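Local atomic coordinates of amidase, hydantoinase/carbamoylase family (PDB entry 5TP4), a protein that probably hydrolyses N-carbamoyl-L-amino acids to the free amino acids, as a zinc-dependent amidase of the peptidase M20 family. Residues 203-207 and 208-212; 53-56 and 57-61; 395-398 and 399-402; 247-250 and 251-255; 157-160 and 161-164. One frame throughout, in Å; residues are numbered along the deposited sequence.

Contact 1: residues 203-207 and 208-212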
loop_
_atom_site.group_PDB
_atom_site.type_symbol
_atom_site.label_atom_id
_atom_site.label_comp_id
_atom_site.label_asym_id
_atom_site.label_seq_id
_atom_site.Cartn_x
_atom_site.Cartn_y
_atom_site.Cartn_z
ATOM N N PRO B 203 -9.489 -6.869 23.602
ATOM C CA PRO B 203 -9.306 -5.968 24.754
ATOM C C PRO B 203 -10.508 -5.812 25.673
ATOM O O PRO B 203 -10.385 -5.099 26.681
ATOM C CB PRO B 203 -9.003 -4.637 24.049
ATOM C CG PRO B 203 -9.944 -4.714 22.819
ATOM C CD PRO B 203 -10.036 -6.168 22.421
ATOM N N VAL B 204 -11.649 -6.439 25.361
ATOM C CA VAL B 204 -12.906 -6.070 26.020
ATOM C C VAL B 204 -12.903 -6.461 27.493
ATOM O O VAL B 204 -13.237 -5.653 28.368
ATOM C CB VAL B 204 -14.105 -6.711 25.300
ATOM C CG1 VAL B 204 -15.371 -6.439 26.108
ATOM C CG2 VAL B 204 -14.205 -6.182 23.886
ATOM N N LEU B 205 -12.589 -7.722 27.796
ATOM C CA LEU B 205 -12.705 -8.137 29.188
ATOM C C LEU B 205 -11.688 -7.406 30.057
ATOM O O LEU B 205 -12.006 -6.987 31.179
ATOM C CB LEU B 205 -12.526 -9.651 29.297
ATOM C CG LEU B 205 -13.504 -10.474 28.451
ATOM C CD1 LEU B 205 -13.108 -11.972 28.504
ATOM C CD2 LEU B 205 -14.918 -10.269 28.968
ATOM N N GLU B 206 -10.458 -7.248 29.556
ATOM C CA GLU B 206 -9.440 -6.555 30.336
ATOM C C GLU B 206 -9.824 -5.097 30.558
ATOM O O GLU B 206 -9.688 -4.576 31.670
ATOM C CB GLU B 206 -8.082 -6.669 29.635
ATOM C CG GLU B 206 -6.892 -6.430 30.551
ATOM C CD GLU B 206 -6.450 -5.010 30.520
ATOM O OE1 GLU B 206 -6.755 -4.331 29.518
ATOM O OE2 GLU B 206 -5.807 -4.563 31.494
ATOM N N ALA B 207 -10.350 -4.440 29.520
ATOM C CA ALA B 207 -10.726 -3.034 29.627
ATOM C C ALA B 207 -11.889 -2.830 30.587
ATOM O O ALA B 207 -11.973 -1.785 31.241
ATOM C CB ALA B 207 -11.078 -2.487 28.249
ATOM N N ASN B 208 -12.794 -3.793 30.682
ATOM C CA ASN B 208 -13.960 -3.687 31.552
ATOM C C ASN B 208 -13.749 -4.273 32.938
ATOM O O ASN B 208 -14.661 -4.194 33.767
ATOM C CB ASN B 208 -15.158 -4.389 30.900
ATOM C CG ASN B 208 -15.728 -3.593 29.764
ATOM O OD1 ASN B 208 -15.570 -2.376 29.727
ATOM N ND2 ASN B 208 -16.399 -4.263 28.828
ATOM N N GLY B 209 -12.598 -4.881 33.212
ATOM C CA GLY B 209 -12.474 -5.591 34.468
ATOM C C GLY B 209 -13.379 -6.801 34.556
ATOM O O GLY B 209 -13.785 -7.190 35.652
ATOM N N THR B 210 -13.701 -7.420 33.423
ATOM C CA THR B 210 -14.561 -8.587 33.422
ATOM C C THR B 210 -13.696 -9.832 33.465
ATOM O O THR B 210 -12.815 -9.997 32.619
ATOM C CB THR B 210 -15.428 -8.633 32.164
ATOM O OG1 THR B 210 -16.076 -7.373 31.983
ATOM C CG2 THR B 210 -16.453 -9.707 32.304
ATOM N N THR B 211 -13.951 -10.696 34.440
ATOM C CA THR B 211 -13.171 -11.920 34.582
ATOM C C THR B 211 -13.578 -12.991 33.577
ATOM O O THR B 211 -12.714 -13.678 33.020
ATOM C CB THR B 211 -13.304 -12.456 36.001
ATOM O OG1 THR B 211 -12.799 -11.464 36.901
ATOM C CG2 THR B 211 -12.485 -13.745 36.172
ATOM N N ILE B 212 -14.875 -13.151 33.331
ATOM C CA ILE B 212 -15.409 -14.268 32.547
ATOM C C ILE B 212 -16.123 -13.741 31.306
ATOM O O ILE B 212 -17.127 -13.032 31.415
ATOM C CB ILE B 212 -16.373 -15.135 33.368
ATOM C CG1 ILE B 212 -15.685 -15.641 34.655
ATOM C CG2 ILE B 212 -16.907 -16.333 32.479
ATOM C CD1 ILE B 212 -14.450 -16.568 34.380
#
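L205 O receives T210 N at 2.8 Å, with an N-H...O angle of 152°, while N208 N still makes an ordinary helical bond to V204 O; between them the chain leaves helix 204-208. G209 takes a positive phi of 66°, and its N gives a weak bond to E206 O at 3.3 Å. The six-residue closure from T210 back to L205 and the shorter one from G209 to E206 are the two bonds of a Schellman motif. Beyond it the chain runs into strand 212-229. On the side-chain level the closure is matched by an apolar touch between the same two residues: the CD2 branch of L205 comes against T210 CB at 3.6 Å and T210 CG2 at 3.7 Å, the two side chains slanting across each other. The chi1 of T210 (-50°) sets CG2 opposite the backbone N and leaves OG1 beside that N, directed to a hydrogen bond with E358 OE2. One turn earlier, V204 and N208 lie side by side and point the same way, with V204 CG1 3.6 Å from N208 ND2. That amide nitrogen is likewise bonded to E358 OE2, and V204 also packs against E358 and I360 of strand 357-362. On the dimer side, A207 and N208 meet Y242 of the second subunit. One carboxylate oxygen of E358 thus takes bonds from both sides of the turn, N208 before G209 and T210 after it, which ties the helix end to the neighbouring strand and would probably help keep E358 ionised.

Contact 2: residues 53-56 and 57-61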
loop_
_atom_site.group_PDB
_atom_site.type_symbol
_atom_site.label_atom_id
_atom_site.label_comp_id
_atom_site.label_asym_id
_atom_site.label_seq_id
_atom_site.Cartn_x
_atom_site.Cartn_y
_atom_site.Cartn_z
ATOM N N LEU B 53 4.746 -34.335 26.711
ATOM C CA LEU B 53 4.658 -33.814 28.079
ATOM C C LEU B 53 3.218 -33.835 28.581
ATOM O O LEU B 53 2.943 -34.352 29.670
ATOM C CB LEU B 53 5.224 -32.398 28.141
ATOM C CG LEU B 53 5.199 -31.760 29.534
ATOM C CD1 LEU B 53 5.987 -32.651 30.493
ATOM C CD2 LEU B 53 5.811 -30.327 29.487
ATOM N N PHE B 54 2.286 -33.258 27.800
ATOM C CA PHE B 54 0.864 -33.296 28.142
ATOM C C PHE B 54 0.371 -34.726 28.358
ATOM O O PHE B 54 -0.346 -35.007 29.329
ATOM C CB PHE B 54 0.059 -32.617 27.039
ATOM C CG PHE B 54 -1.427 -32.744 27.202
ATOM C CD1 PHE B 54 -2.078 -32.145 28.260
ATOM C CD2 PHE B 54 -2.162 -33.475 26.276
ATOM C CE1 PHE B 54 -3.466 -32.282 28.405
ATOM C CE2 PHE B 54 -3.544 -33.603 26.408
ATOM C CZ PHE B 54 -4.186 -32.998 27.479
ATOM N N ALA B 55 0.722 -35.644 27.447
ATOM C CA ALA B 55 0.211 -37.010 27.572
ATOM C C ALA B 55 0.713 -37.637 28.852
ATOM O O ALA B 55 -0.025 -38.337 29.552
ATOM C CB ALA B 55 0.636 -37.886 26.375
ATOM N N GLN B 56 1.972 -37.376 29.181
ATOM C CA GLN B 56 2.544 -37.932 30.398
ATOM C C GLN B 56 1.783 -37.441 31.622
ATOM O O GLN B 56 1.425 -38.227 32.509
ATOM C CB GLN B 56 4.018 -37.545 30.490
ATOM C CG GLN B 56 4.623 -37.924 31.823
ATOM C CD GLN B 56 4.796 -39.421 31.955
ATOM O OE1 GLN B 56 5.336 -40.080 31.055
ATOM N NE2 GLN B 56 4.335 -39.975 33.075
ATOM N N TRP B 57 1.532 -36.132 31.688
ATOM C CA TRP B 57 0.748 -35.576 32.785
ATOM C C TRP B 57 -0.623 -36.234 32.870
ATOM O O TRP B 57 -1.101 -36.552 33.967
ATOM C CB TRP B 57 0.582 -34.073 32.587
ATOM C CG TRP B 57 1.843 -33.320 32.833
ATOM C CD1 TRP B 57 2.930 -33.757 33.483
ATOM C CD2 TRP B 57 2.098 -31.960 32.455
ATOM N NE1 TRP B 57 3.894 -32.750 33.536
ATOM C CE2 TRP B 57 3.394 -31.639 32.902
ATOM C CE3 TRP B 57 1.361 -30.993 31.760
ATOM C CZ2 TRP B 57 3.965 -30.381 32.690
ATOM C CZ3 TRP B 57 1.923 -29.743 31.556
ATOM C CH2 TRP B 57 3.222 -29.457 32.017
ATOM N N CYS B 58 -1.268 -36.446 31.721
ATOM C CA CYS B 58 -2.593 -37.063 31.731
ATOM C C CYS B 58 -2.545 -38.473 32.282
ATOM O O CYS B 58 -3.407 -38.864 33.084
ATOM C CB CYS B 58 -3.182 -37.087 30.327
ATOM S SG CYS B 58 -3.675 -35.455 29.746
ATOM N N ARG B 59 -1.549 -39.262 31.856
ATOM C CA ARG B 59 -1.431 -40.620 32.365
ATOM C C ARG B 59 -1.117 -40.622 33.853
ATOM O O ARG B 59 -1.615 -41.481 34.587
ATOM C CB ARG B 59 -0.364 -41.383 31.580
ATOM C CG ARG B 59 -0.732 -41.586 30.114
ATOM C CD ARG B 59 0.244 -42.599 29.465
ATOM N NE ARG B 59 0.209 -42.491 28.006
ATOM C CZ ARG B 59 1.055 -41.737 27.309
ATOM N NH1 ARG B 59 2.008 -41.071 27.946
ATOM N NH2 ARG B 59 0.957 -41.666 25.989
ATOM N N ASP B 60 -0.307 -39.663 34.314
ATOM C CA ASP B 60 -0.040 -39.533 35.744
ATOM C C ASP B 60 -1.297 -39.162 36.519
ATOM O O ASP B 60 -1.373 -39.437 37.716
ATOM C CB ASP B 60 1.037 -38.467 36.013
ATOM C CG ASP B 60 2.425 -38.862 35.490
ATOM O OD1 ASP B 60 2.698 -40.079 35.326
ATOM O OD2 ASP B 60 3.237 -37.935 35.251
ATOM N N ALA B 61 -2.277 -38.557 35.860
ATOM C CA ALA B 61 -3.571 -38.240 36.455
ATOM C C ALA B 61 -4.583 -39.367 36.245
ATOM O O ALA B 61 -5.790 -39.169 36.443
ATOM C CB ALA B 61 -4.122 -36.933 35.871
#
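W57 lies across L53 one turn back in helix 45-60, a CH-pi contact between residues i and i+4. From its CB, 3.5 Å from F54 O, the indole leaves with CG beside the backbone N (chi1 -72°), which turns it back along the helix. CG comes 3.5 Å from L53 O, which lies over one face of the ring system and accepts W57 N in the nearly straight helical bond. Farther out, the five-membered ring has NE1 near L53 CD1, and CE2 is shared between CD1 and CG of the leucine. At the far end, CZ2 meets L53 CG and CD2, and CH2 meets CD2. L53 CG sits 3.9 Å from the centroid of the six-membered ring and 19° off its normal, so the leucine lies over one face, CD1 spread toward NE1 and CE2 and CD2 toward CZ2 and CH2. The tryptophan also packs on L109 and L112 of helix 105-121, and R116 makes a cation-pi contact with it. A second i to i+4 pair lies on the buried side, where C58 SG stands over the face of the F54 ring, 3.6 Å from its centroid, a sulfur-aromatic contact; V108 and L109 border the phenyl ring and V65 of strand 64-67 the cysteine. On the exposed side Q56, bent at chi2 (71°), curls its amide toward D60. Q56 NE2 gives a straight bond to D60 OD2 at 3.2 Å, on its syn side but tilted out of the carboxylate plane, while lying in the amide plane of Q56; its weak bond to D60 OD1 spans 2.8 Å.

Contact 3: residues 395-398 and 399-402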
loop_
_atom_site.group_PDB
_atom_site.type_symbol
_atom_site.label_atom_id
_atom_site.label_comp_id
_atom_site.label_asym_id
_atom_site.label_seq_id
_atom_site.Cartn_x
_atom_site.Cartn_y
_atom_site.Cartn_z
ATOM N N ASP B 395 -0.348 -12.092 27.369
ATOM C CA ASP B 395 -0.237 -12.449 28.772
ATOM C C ASP B 395 -1.635 -12.575 29.356
ATOM O O ASP B 395 -2.591 -11.954 28.878
ATOM C CB ASP B 395 0.593 -11.403 29.532
ATOM C CG ASP B 395 1.269 -11.964 30.783
ATOM O OD1 ASP B 395 1.261 -13.199 30.991
ATOM O OD2 ASP B 395 1.812 -11.153 31.575
ATOM N N ALA B 396 -1.740 -13.401 30.385
ATOM C CA ALA B 396 -2.934 -13.498 31.207
ATOM C C ALA B 396 -2.484 -13.517 32.656
ATOM O O ALA B 396 -1.355 -13.920 32.958
ATOM C CB ALA B 396 -3.762 -14.754 30.924
ATOM N N LEU B 397 -3.343 -13.050 33.525
ATOM C CA LEU B 397 -2.992 -12.952 34.937
ATOM C C LEU B 397 -3.329 -14.252 35.662
ATOM O O LEU B 397 -4.294 -14.925 35.311
ATOM C CB LEU B 397 -3.750 -11.804 35.600
ATOM C CG LEU B 397 -3.467 -10.393 35.122
ATOM C CD1 LEU B 397 -4.423 -9.412 35.785
ATOM C CD2 LEU B 397 -2.030 -10.058 35.423
ATOM N N PRO B 398 -2.572 -14.600 36.706
ATOM C CA PRO B 398 -2.812 -15.889 37.374
ATOM C C PRO B 398 -4.207 -16.037 37.931
ATOM O O PRO B 398 -4.805 -17.111 37.788
ATOM C CB PRO B 398 -1.753 -15.921 38.489
ATOM C CG PRO B 398 -0.637 -15.002 37.995
ATOM C CD PRO B 398 -1.353 -13.924 37.203
ATOM N N ASP B 399 -4.760 -14.995 38.561
ATOM C CA ASP B 399 -6.116 -15.140 39.083
ATOM C C ASP B 399 -7.168 -15.248 37.977
ATOM O O ASP B 399 -8.235 -15.826 38.202
ATOM C CB ASP B 399 -6.432 -13.974 40.033
ATOM C CG ASP B 399 -5.664 -14.048 41.333
ATOM O OD1 ASP B 399 -4.964 -15.056 41.601
ATOM O OD2 ASP B 399 -5.758 -13.069 42.098
ATOM N N ASP B 400 -6.924 -14.698 36.782
ATOM C CA ASP B 400 -7.895 -14.874 35.703
ATOM C C ASP B 400 -7.828 -16.291 35.154
ATOM O O ASP B 400 -8.860 -16.914 34.875
ATOM C CB ASP B 400 -7.625 -13.865 34.592
ATOM C CG ASP B 400 -7.903 -12.441 35.025
ATOM O OD1 ASP B 400 -8.733 -12.259 35.942
ATOM O OD2 ASP B 400 -7.296 -11.513 34.448
ATOM N N VAL B 401 -6.603 -16.819 35.028
ATOM C CA VAL B 401 -6.419 -18.216 34.655
ATOM C C VAL B 401 -7.160 -19.112 35.634
ATOM O O VAL B 401 -7.911 -20.019 35.245
ATOM C CB VAL B 401 -4.913 -18.548 34.614
ATOM C CG1 VAL B 401 -4.684 -20.058 34.670
ATOM C CG2 VAL B 401 -4.261 -17.914 33.374
ATOM N N THR B 402 -6.973 -18.868 36.922
ATOM C CA THR B 402 -7.641 -19.697 37.919
ATOM C C THR B 402 -9.155 -19.584 37.810
ATOM O O THR B 402 -9.860 -20.596 37.768
ATOM C CB THR B 402 -7.181 -19.301 39.314
ATOM O OG1 THR B 402 -5.765 -19.459 39.410
ATOM C CG2 THR B 402 -7.872 -20.191 40.385
HETATM O O HOH W 1 -5.622 -11.901 32.384
#
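L397 O is the first acceptor of helix 398-416, and L397 itself holds the N-cap position, with P398 as the first helical residue. Among the backbone bonds, V401 N reaches L397 O at 3.0 Å with an N-H...O angle of 172°, and T402 N reaches P398 O at 2.9 Å; D400 N adds a weak bond to L397 O. P398 has no N-H to offer, which suits the first turn of a helix, where amides have no carbonyl of an earlier helical turn to bond to.

The water-mediated link joins the loop to the same turn. One water accepts from L397 N at 2.8 Å and donates to D400 OD2 at 2.7 Å, so the N-cap amide and the carboxylate are joined through a single molecule. Beside this link the two side chains run alongside each other, pointing the same way, in van der Waals contact, with L397 CB 3.7 Å from D400 OD2. The other oxygen, D400 OD1, forms a salt bridge with R403. With both carboxylate oxygens engaged and the helix N-terminus close by, D400 is probably held as the anion.

Apolar contacts are fewer. V401 faces helix 17-28 through L20, W21 and L24, and I382 of strand 377-382 touches both V401 and A396. The chi1 of V401, 162°, sends CG1 away from the backbone N and leaves CG2 beside it, facing the loop; there V401 CG2 meets A396 CB at 4.0 Å.

Contact 4: residues 247-250 and 251-255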
loop_
_atom_site.group_PDB
_atom_site.type_symbol
_atom_site.label_atom_id
_atom_site.label_comp_id
_atom_site.label_asym_id
_atom_site.label_seq_id
_atom_site.Cartn_x
_atom_site.Cartn_y
_atom_site.Cartn_z
ATOM N N TYR B 247 -7.179 7.705 -5.647
ATOM C CA TYR B 247 -6.846 7.596 -4.232
ATOM C C TYR B 247 -7.737 8.484 -3.384
ATOM O O TYR B 247 -8.193 8.050 -2.320
ATOM C CB TYR B 247 -5.368 7.909 -3.976
ATOM C CG TYR B 247 -5.060 7.697 -2.509
ATOM C CD1 TYR B 247 -4.931 6.404 -1.983
ATOM C CD2 TYR B 247 -4.974 8.776 -1.643
ATOM C CE1 TYR B 247 -4.677 6.206 -0.625
ATOM C CE2 TYR B 247 -4.714 8.587 -0.276
ATOM C CZ TYR B 247 -4.580 7.313 0.213
ATOM O OH TYR B 247 -4.323 7.130 1.551
ATOM N N PHE B 248 -8.030 9.710 -3.834
ATOM C CA PHE B 248 -9.003 10.510 -3.089
ATOM C C PHE B 248 -10.353 9.816 -3.094
ATOM O O PHE B 248 -11.086 9.888 -2.102
ATOM C CB PHE B 248 -9.171 11.927 -3.671
ATOM C CG PHE B 248 -8.110 12.925 -3.249
ATOM C CD1 PHE B 248 -7.445 12.819 -2.035
ATOM C CD2 PHE B 248 -7.803 13.999 -4.090
ATOM C CE1 PHE B 248 -6.467 13.778 -1.669
ATOM C CE2 PHE B 248 -6.827 14.940 -3.736
ATOM C CZ PHE B 248 -6.167 14.819 -2.526
ATOM N N ALA B 249 -10.689 9.139 -4.196
ATOM C CA ALA B 249 -11.944 8.384 -4.250
ATOM C C ALA B 249 -11.938 7.247 -3.236
ATOM O O ALA B 249 -12.920 7.039 -2.507
ATOM C CB ALA B 249 -12.177 7.839 -5.661
ATOM N N SER B 250 -10.829 6.510 -3.167
ATOM C CA SER B 250 -10.724 5.405 -2.225
ATOM C C SER B 250 -10.812 5.891 -0.802
ATOM O O SER B 250 -11.316 5.184 0.080
ATOM C CB SER B 250 -9.403 4.657 -2.422
ATOM O OG SER B 250 -9.386 3.968 -3.666
ATOM N N ALA B 251 -10.225 7.061 -0.530
ATOM C CA ALA B 251 -10.295 7.619 0.806
ATOM C C ALA B 251 -11.728 7.956 1.183
ATOM O O ALA B 251 -12.161 7.667 2.304
ATOM C CB ALA B 251 -9.394 8.858 0.899
ATOM N N GLN B 252 -12.498 8.538 0.253
ATOM C CA GLN B 252 -13.891 8.819 0.587
ATOM C C GLN B 252 -14.667 7.531 0.799
ATOM O O GLN B 252 -15.546 7.461 1.674
ATOM C CB GLN B 252 -14.568 9.666 -0.485
ATOM C CG GLN B 252 -15.953 10.058 -0.008
ATOM C CD GLN B 252 -16.652 10.980 -0.937
ATOM O OE1 GLN B 252 -16.161 11.266 -2.023
ATOM N NE2 GLN B 252 -17.824 11.457 -0.527
ATOM N N MET B 253 -14.371 6.503 0.005
ATOM C CA MET B 253 -15.075 5.239 0.215
ATOM C C MET B 253 -14.762 4.670 1.594
ATOM O O MET B 253 -15.629 4.063 2.233
ATOM C CB MET B 253 -14.702 4.235 -0.866
ATOM C CG MET B 253 -15.149 4.641 -2.250
ATOM S SD MET B 253 -14.485 3.498 -3.500
ATOM C CE MET B 253 -14.834 4.403 -5.003
ATOM N N ALA B 254 -13.514 4.818 2.053
ATOM C CA ALA B 254 -13.184 4.340 3.395
ATOM C C ALA B 254 -14.039 5.029 4.444
ATOM O O ALA B 254 -14.493 4.392 5.402
ATOM C CB ALA B 254 -11.692 4.576 3.691
ATOM N N LEU B 255 -14.260 6.334 4.292
ATOM C CA LEU B 255 -15.051 7.042 5.290
ATOM C C LEU B 255 -16.535 6.700 5.161
ATOM O O LEU B 255 -17.266 6.712 6.167
ATOM C CB LEU B 255 -14.768 8.546 5.182
ATOM C CG LEU B 255 -13.302 8.955 5.511
ATOM C CD1 LEU B 255 -13.159 10.467 5.737
ATOM C CD2 LEU B 255 -12.741 8.207 6.741
#
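M253 folds back over the carbonyl of A249 in helix 246-262: M253 CG comes within 3.3 Å of A249 O, and farther along the chain its CE lies 4.4 Å from A249 CB. The same carbonyl accepts M253 N at 3.0 Å, so one oxygen accepts the helical bond and is also touched by M253 CG. A chi1 of -65°, followed by an extended chain, lays the thioether along the helix. Neighbouring bonds repeat the i to i+4 pattern: A251 N to Y247 O at 2.9 Å, and A254 N to S250 O at 3.0 Å. A251 CB rests beside the carbonyl oxygens of Y247 and F248.

In the next shell, away from the zinc site, the helix packs on strands 212-229 and 288-297 and helix 300-321 of its own chain and on the same helix of the second subunit. V228 touches A249, S250 and M253, and C314 the methionine. S250 OG, on the sheet-facing side, is satisfied by A246 O; Q252 OE1 accepts from R321 NE.

Across the dimer A254 meets A251, L255 its own copy, Y247 I272 and F248 E258, all of the second subunit, which implies a mainly apolar interface with an acidic residue beside F248.

Contact 5: residues 157-160 and 161-164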
loop_
_atom_site.group_PDB
_atom_site.type_symbol
_atom_site.label_atom_id
_atom_site.label_comp_id
_atom_site.label_asym_id
_atom_site.label_seq_id
_atom_site.Cartn_x
_atom_site.Cartn_y
_atom_site.Cartn_z
ATOM N N PRO B 157 -12.269 -33.800 4.589
ATOM C CA PRO B 157 -12.011 -35.245 4.494
ATOM C C PRO B 157 -10.599 -35.602 4.951
ATOM O O PRO B 157 -9.642 -34.863 4.711
ATOM C CB PRO B 157 -12.209 -35.546 3.001
ATOM C CG PRO B 157 -13.033 -34.395 2.484
ATOM C CD PRO B 157 -12.613 -33.205 3.288
ATOM N N LEU B 158 -10.486 -36.771 5.600
ATOM C CA LEU B 158 -9.205 -37.226 6.149
ATOM C C LEU B 158 -8.127 -37.327 5.078
ATOM O O LEU B 158 -6.994 -36.896 5.299
ATOM C CB LEU B 158 -9.371 -38.584 6.845
ATOM C CG LEU B 158 -8.084 -39.260 7.365
ATOM C CD1 LEU B 158 -7.360 -38.405 8.404
ATOM C CD2 LEU B 158 -8.374 -40.656 7.924
ATOM N N ASP B 159 -8.451 -37.903 3.907
ATOM C CA ASP B 159 -7.421 -38.037 2.879
ATOM C C ASP B 159 -6.964 -36.683 2.354
ATOM O O ASP B 159 -5.785 -36.514 2.022
ATOM C CB ASP B 159 -7.921 -38.916 1.732
ATOM C CG ASP B 159 -8.005 -40.377 2.131
ATOM O OD1 ASP B 159 -7.366 -40.745 3.142
ATOM O OD2 ASP B 159 -8.700 -41.155 1.441
ATOM N N ASP B 160 -7.867 -35.701 2.275
ATOM C CA ASP B 160 -7.431 -34.376 1.848
ATOM C C ASP B 160 -6.478 -33.774 2.871
ATOM O O ASP B 160 -5.449 -33.193 2.507
ATOM C CB ASP B 160 -8.638 -33.473 1.618
ATOM C CG ASP B 160 -9.472 -33.910 0.423
ATOM O OD1 ASP B 160 -8.951 -34.669 -0.427
ATOM O OD2 ASP B 160 -10.643 -33.489 0.325
ATOM N N ALA B 161 -6.774 -33.962 4.161
ATOM C CA ALA B 161 -5.899 -33.431 5.203
ATOM C C ALA B 161 -4.528 -34.096 5.182
ATOM O O ALA B 161 -3.504 -33.417 5.305
ATOM C CB ALA B 161 -6.546 -33.597 6.580
ATOM N N LEU B 162 -4.489 -35.422 5.048
ATOM C CA LEU B 162 -3.212 -36.125 5.074
ATOM C C LEU B 162 -2.311 -35.707 3.924
ATOM O O LEU B 162 -1.079 -35.812 4.038
ATOM C CB LEU B 162 -3.455 -37.631 5.041
ATOM C CG LEU B 162 -4.209 -38.117 6.283
ATOM C CD1 LEU B 162 -4.626 -39.559 6.068
ATOM C CD2 LEU B 162 -3.351 -37.983 7.551
ATOM N N ALA B 163 -2.893 -35.222 2.828
ATOM C CA ALA B 163 -2.126 -34.851 1.646
ATOM C C ALA B 163 -1.685 -33.389 1.650
ATOM O O ALA B 163 -0.922 -32.984 0.764
ATOM C CB ALA B 163 -2.936 -35.145 0.371
ATOM N N ARG B 164 -2.159 -32.584 2.601
ATOM C CA ARG B 164 -1.721 -31.196 2.693
ATOM C C ARG B 164 -0.213 -31.145 2.882
ATOM O O ARG B 164 0.366 -31.935 3.636
ATOM C CB ARG B 164 -2.424 -30.493 3.863
ATOM C CG ARG B 164 -3.928 -30.317 3.662
ATOM C CD ARG B 164 -4.251 -29.312 2.547
ATOM N NE ARG B 164 -5.685 -29.348 2.240
ATOM C CZ ARG B 164 -6.524 -28.335 2.425
ATOM N NH1 ARG B 164 -6.078 -27.173 2.882
ATOM N NH2 ARG B 164 -7.807 -28.477 2.129
#
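L158 O accepts L162 N at 2.9 Å with an N-H...O angle of 162°, the shortest sound polar bond across this one-and-a-half-turn helix, 158-163. P157 at the N-cap gives its carbonyl to A161 N at 3.1 Å, also a well-directed bond. Toward the far end the pattern slackens: A163 N splits between D159 O, a weak bond, and D160 O, both at 3.3 Å, and A163 N stands 68° out of the carbonyl plane of D160, off its lone pairs. That is the geometry of a helix tightening into a turn before R164 leaves it.

Side chains meet over the L158 carbonyl. L162 CG comes 3.2 Å from L158 O, and L162 CD1 reaches L158 CG at 3.7 Å, while L158 CD1 lies near both CG and CD1 of L162. The leucines cross at a slant: L158 has CG opposite its backbone N (chi1 175°), so its branch swings forward toward the next turn, whereas L162 turns its CG back to meet it. R164, bent at chi2, brings CG to within 3.5 Å of D160 O, and that oxygen stands at the edge of the guanidinium, near its plane.

Around this surface helix, V151 of helix 147-153 touches L158 and A161, and L172 and L176 of helix 172-179 touch L162. The leucine pair is therefore part of the apolar join between three short helices, while the acidic groups of D159 and D160 belong to its exposed side.

How the contacts relate
Along the chain the order is contact 2, contact 5, contact 1, contact 4, contact 3. Contacts 1 and 3 are neighbours, centres 12 Å apart, and touch through T211 and D400, so the turn after helix 204-208 sits beside the start of helix 398-416. Contact 2, on helix 45-60, lies about 22 Å from contact 3 between centres; helix 17-28 packs on both. Contact 5 stands about 28 Å from contact 2, on a short surface helix. Contact 4 is remote, 56 Å from contact 2, on helix 246-262, which packs on strand 212-229, the strand that contact 1 leads into. Contacts 1 and 4 both reach the second subunit, so the dimer involves two separate regions of the chain.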